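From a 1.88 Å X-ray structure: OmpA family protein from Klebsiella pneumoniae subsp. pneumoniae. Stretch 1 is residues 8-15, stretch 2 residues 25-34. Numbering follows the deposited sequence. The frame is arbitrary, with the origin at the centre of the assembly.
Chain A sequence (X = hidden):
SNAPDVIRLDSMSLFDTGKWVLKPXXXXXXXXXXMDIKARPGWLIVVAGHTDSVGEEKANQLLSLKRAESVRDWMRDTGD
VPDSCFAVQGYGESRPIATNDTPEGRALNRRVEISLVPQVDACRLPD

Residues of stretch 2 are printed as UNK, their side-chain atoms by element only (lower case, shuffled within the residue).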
# COMPACT_ATOMS: atom_id res chain seq x y z
N ARG A 8 -2.51 9.51 -7.61
CA ARG A 8 -2.81 8.15 -7.09
C ARG A 8 -2.03 7.14 -7.92
O ARG A 8 -2.15 7.19 -9.16
CB ARG A 8 -4.32 7.91 -7.08
CG ARG A 8 -5.02 8.79 -6.07
CD ARG A 8 -6.53 8.81 -6.11
NE ARG A 8 -6.99 9.70 -5.04
CZ ARG A 8 -7.01 11.03 -5.10
NH1 ARG A 8 -7.44 11.72 -4.06
NH2 ARG A 8 -6.61 11.66 -6.20
N LEU A 9 -1.20 6.32 -7.28
CA LEU A 9 -0.44 5.30 -8.04
C LEU A 9 -1.35 4.09 -8.24
O LEU A 9 -2.39 4.05 -7.59
CB LEU A 9 0.83 4.94 -7.28
CG LEU A 9 1.72 6.13 -6.92
CD1 LEU A 9 3.05 5.65 -6.35
CD2 LEU A 9 1.94 7.03 -8.12
N ASP A 10 -1.01 3.19 -9.16
CA ASP A 10 -1.87 2.00 -9.36
C ASP A 10 -1.84 1.13 -8.11
O ASP A 10 -0.79 1.08 -7.46
CB ASP A 10 -1.45 1.21 -10.60
CG ASP A 10 -1.76 1.91 -11.91
OD1 ASP A 10 -1.44 3.10 -12.03
OD2 ASP A 10 -2.38 1.27 -12.77
N SER A 11 -2.96 0.47 -7.80
CA SER A 11 -3.08 -0.47 -6.64
C SER A 11 -2.07 -1.60 -6.80
O SER A 11 -1.75 -1.98 -7.92
CB SER A 11 -4.48 -1.03 -6.57
OG SER A 11 -4.64 -1.80 -5.39
N MSE A 12 -1.62 -2.17 -5.67
CA MSE A 12 -0.66 -3.26 -5.67
C MSE A 12 -1.16 -4.39 -4.78
O MSE A 12 -1.08 -4.30 -3.56
CB MSE A 12 0.71 -2.76 -5.18
CG MSE A 12 1.46 -1.88 -6.16
SE MSE A 12 3.22 -1.34 -5.45
CE MSE A 12 2.68 -0.48 -3.78
N SER A 13 -1.71 -5.45 -5.41
CA SER A 13 -2.20 -6.62 -4.71
C SER A 13 -1.02 -7.59 -4.50
O SER A 13 -0.87 -8.54 -5.32
CB SER A 13 -3.32 -7.25 -5.50
OG SER A 13 -4.37 -6.30 -5.71
N LEU A 14 -0.28 -7.39 -3.41
CA LEU A 14 1.00 -8.12 -3.14
C LEU A 14 0.90 -9.04 -1.92
O LEU A 14 1.98 -9.35 -1.37
CB LEU A 14 2.09 -7.08 -2.83
CG LEU A 14 2.22 -5.89 -3.78
CD1 LEU A 14 3.27 -4.91 -3.26
CD2 LEU A 14 2.55 -6.33 -5.19
N PHE A 15 -0.30 -9.50 -1.54
CA PHE A 15 -0.36 -10.24 -0.25
C PHE A 15 -1.27 -11.47 -0.27
O PHE A 15 -2.39 -11.40 -0.84
CB PHE A 15 -0.89 -9.32 0.85
CG PHE A 15 -0.14 -8.02 0.95
CD1 PHE A 15 1.07 -7.96 1.63
CD2 PHE A 15 -0.62 -6.88 0.33
CE1 PHE A 15 1.78 -6.77 1.70
CE2 PHE A 15 0.10 -5.70 0.39
CZ PHE A 15 1.29 -5.65 1.08
N UNK A 25 7.20 -12.40 -6.35
CA UNK A 25 6.78 -11.79 -7.63
C UNK A 25 6.21 -10.39 -7.45
O UNK A 25 5.44 -9.97 -8.34
N UNK A 26 6.57 -9.70 -6.37
CA UNK A 26 6.04 -8.34 -6.10
C UNK A 26 7.02 -7.26 -6.60
O UNK A 26 6.59 -6.09 -6.71
o UNK A 26 4.69 -8.93 -4.17
c UNK A 26 5.78 -8.14 -4.62
N UNK A 27 8.23 -7.65 -6.99
CA UNK A 27 9.30 -6.65 -7.29
C UNK A 27 8.95 -5.70 -8.45
O UNK A 27 9.26 -4.52 -8.34
c UNK A 27 10.64 -7.33 -7.55
o UNK A 27 10.86 -8.23 -6.46
c UNK A 27 11.78 -6.34 -7.68
N UNK A 28 8.38 -6.20 -9.55
CA UNK A 28 8.11 -5.31 -10.70
C UNK A 28 7.08 -4.23 -10.33
O UNK A 28 7.31 -3.06 -10.74
c UNK A 28 6.44 -5.32 -15.51
c UNK A 28 7.65 -6.12 -11.92
c UNK A 28 7.35 -5.29 -13.16
c UNK A 28 7.00 -6.13 -14.36
n UNK A 28 7.38 -4.26 -15.95
N UNK A 29 6.03 -4.60 -9.59
CA UNK A 29 4.97 -3.62 -9.17
C UNK A 29 5.54 -2.63 -8.15
O UNK A 29 5.16 -1.42 -8.19
n UNK A 29 2.40 -9.29 -7.91
c UNK A 29 1.74 -8.20 -8.28
n UNK A 29 2.41 -7.12 -8.69
n UNK A 29 0.41 -8.19 -8.23
c UNK A 29 3.75 -4.34 -8.61
c UNK A 29 1.80 -5.87 -9.13
c UNK A 29 2.83 -4.91 -9.68
N UNK A 30 6.44 -3.10 -7.28
CA UNK A 30 7.07 -2.20 -6.28
C UNK A 30 7.98 -1.19 -6.99
O UNK A 30 7.89 0.03 -6.68
c UNK A 30 7.90 -4.89 -3.60
c UNK A 30 7.03 -3.86 -4.32
c UNK A 30 7.87 -3.04 -5.28
c UNK A 30 6.30 -2.97 -3.33
N UNK A 31 8.84 -1.69 -7.89
CA UNK A 31 9.78 -0.80 -8.61
C UNK A 31 8.95 0.25 -9.37
O UNK A 31 9.37 1.45 -9.36
c UNK A 31 11.49 -0.70 -10.49
c UNK A 31 11.72 -2.43 -8.71
c UNK A 31 10.74 -1.60 -9.53
N UNK A 32 7.81 -0.17 -9.94
CA UNK A 32 6.97 0.77 -10.72
C UNK A 32 6.49 1.93 -9.83
O UNK A 32 6.56 3.12 -10.29
c UNK A 32 5.81 0.06 -11.38
o UNK A 32 5.02 0.98 -12.09
N UNK A 33 6.03 1.62 -8.62
CA UNK A 33 5.58 2.67 -7.67
C UNK A 33 6.77 3.54 -7.27
O UNK A 33 6.60 4.77 -7.18
o UNK A 33 3.75 1.39 -6.79
c UNK A 33 4.94 2.07 -6.45
N UNK A 34 7.92 2.89 -7.03
CA UNK A 34 9.16 3.59 -6.63
C UNK A 34 9.52 4.66 -7.65
O UNK A 34 9.80 5.80 -7.28
c UNK A 34 11.65 3.14 -6.13
c UNK A 34 10.28 2.56 -6.46
c UNK A 34 11.60 3.95 -4.84
c UNK A 34 12.70 2.05 -6.03
O HOH W 1 1.83 1.36 -8.40
O HOH W 2 -1.25 -5.74 -8.36

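Position 25 has backbone atoms alone, with nothing beyond CA, and a positive phi of 82° that by itself favours glycine; it is Gly25, and it does not touch stretch 1. Position 26 carries one carbon and then one oxygen, the pattern of a serine hydroxyl. The oxygen lies 3.5 Å from CB of Leu14, and the CA-to-CB bond points toward stretch 1. This is Ser26. At position 27 a carbon bears one oxygen and one further carbon; this beta-branched hydroxyl identifies Thr27, which points away from stretch 1. Position 28 has four carbons in a row ending in nitrogen, an extended chain that remains clear of stretch 1: Lys28.

Position 29 shows three carbons, a nitrogen, and a carbon carrying two more nitrogens, a planar guanidinium that can only be arginine. Its CA-to-CB bond points toward stretch 1, and its first side-chain nitrogen lies 3.6 Å from CD2 of Leu14. In Arg29, NH2 donates a hydrogen bond to O of Gly25 (3.1 Å), tying the side chain back to the start of its own stretch. NH1 lies 3.2 Å from O of Ser13, and a water accepts hydrogen bonds from both NH1 of Arg29 and N of Ser13, each at 3.0 Å. CD2 of Leu14 covers one face of the guanidinium.

Position 30 has four carbons forked at the second, one tip lying 3.6 Å from CD1 of Leu14. It is Leu30, whose CD2 also approaches SE of selenomethionine Met12 at 4.1 Å. Position 31 has one carbon carrying two others, the compact fork of Val31, directed away. Position 32 has one carbon and one oxygen, giving Ser32, with no contact across the pair. Position 33 repeats that pattern but points toward stretch 1, its oxygen 3.1 Å from SE of Met12. In Ser33, OG is also 2.5 Å from a water that donates to O of Asp10 at 2.8 Å. Position 34 has four carbons forked at the second; Leu34 points away.

The contact buries 406 Å² and involves one side of the helix, since Arg29, Leu30 and Ser33 meet stretch 1 whereas Val31 and Leu34 point away. Met12 is central: its SE approaches O of Arg29 at 3.4 Å as well as the side chains of Leu30 and Ser33. Leu14 packs against Leu30 and Arg29, while CD1 of Leu9 reaches O of Ser33 at 3.8 Å. No direct hydrogen bond is clear across the stretches, so apolar packing and two bridging waters characterise the contact.

Stretch 2 25-34: GSTKRLVSSL
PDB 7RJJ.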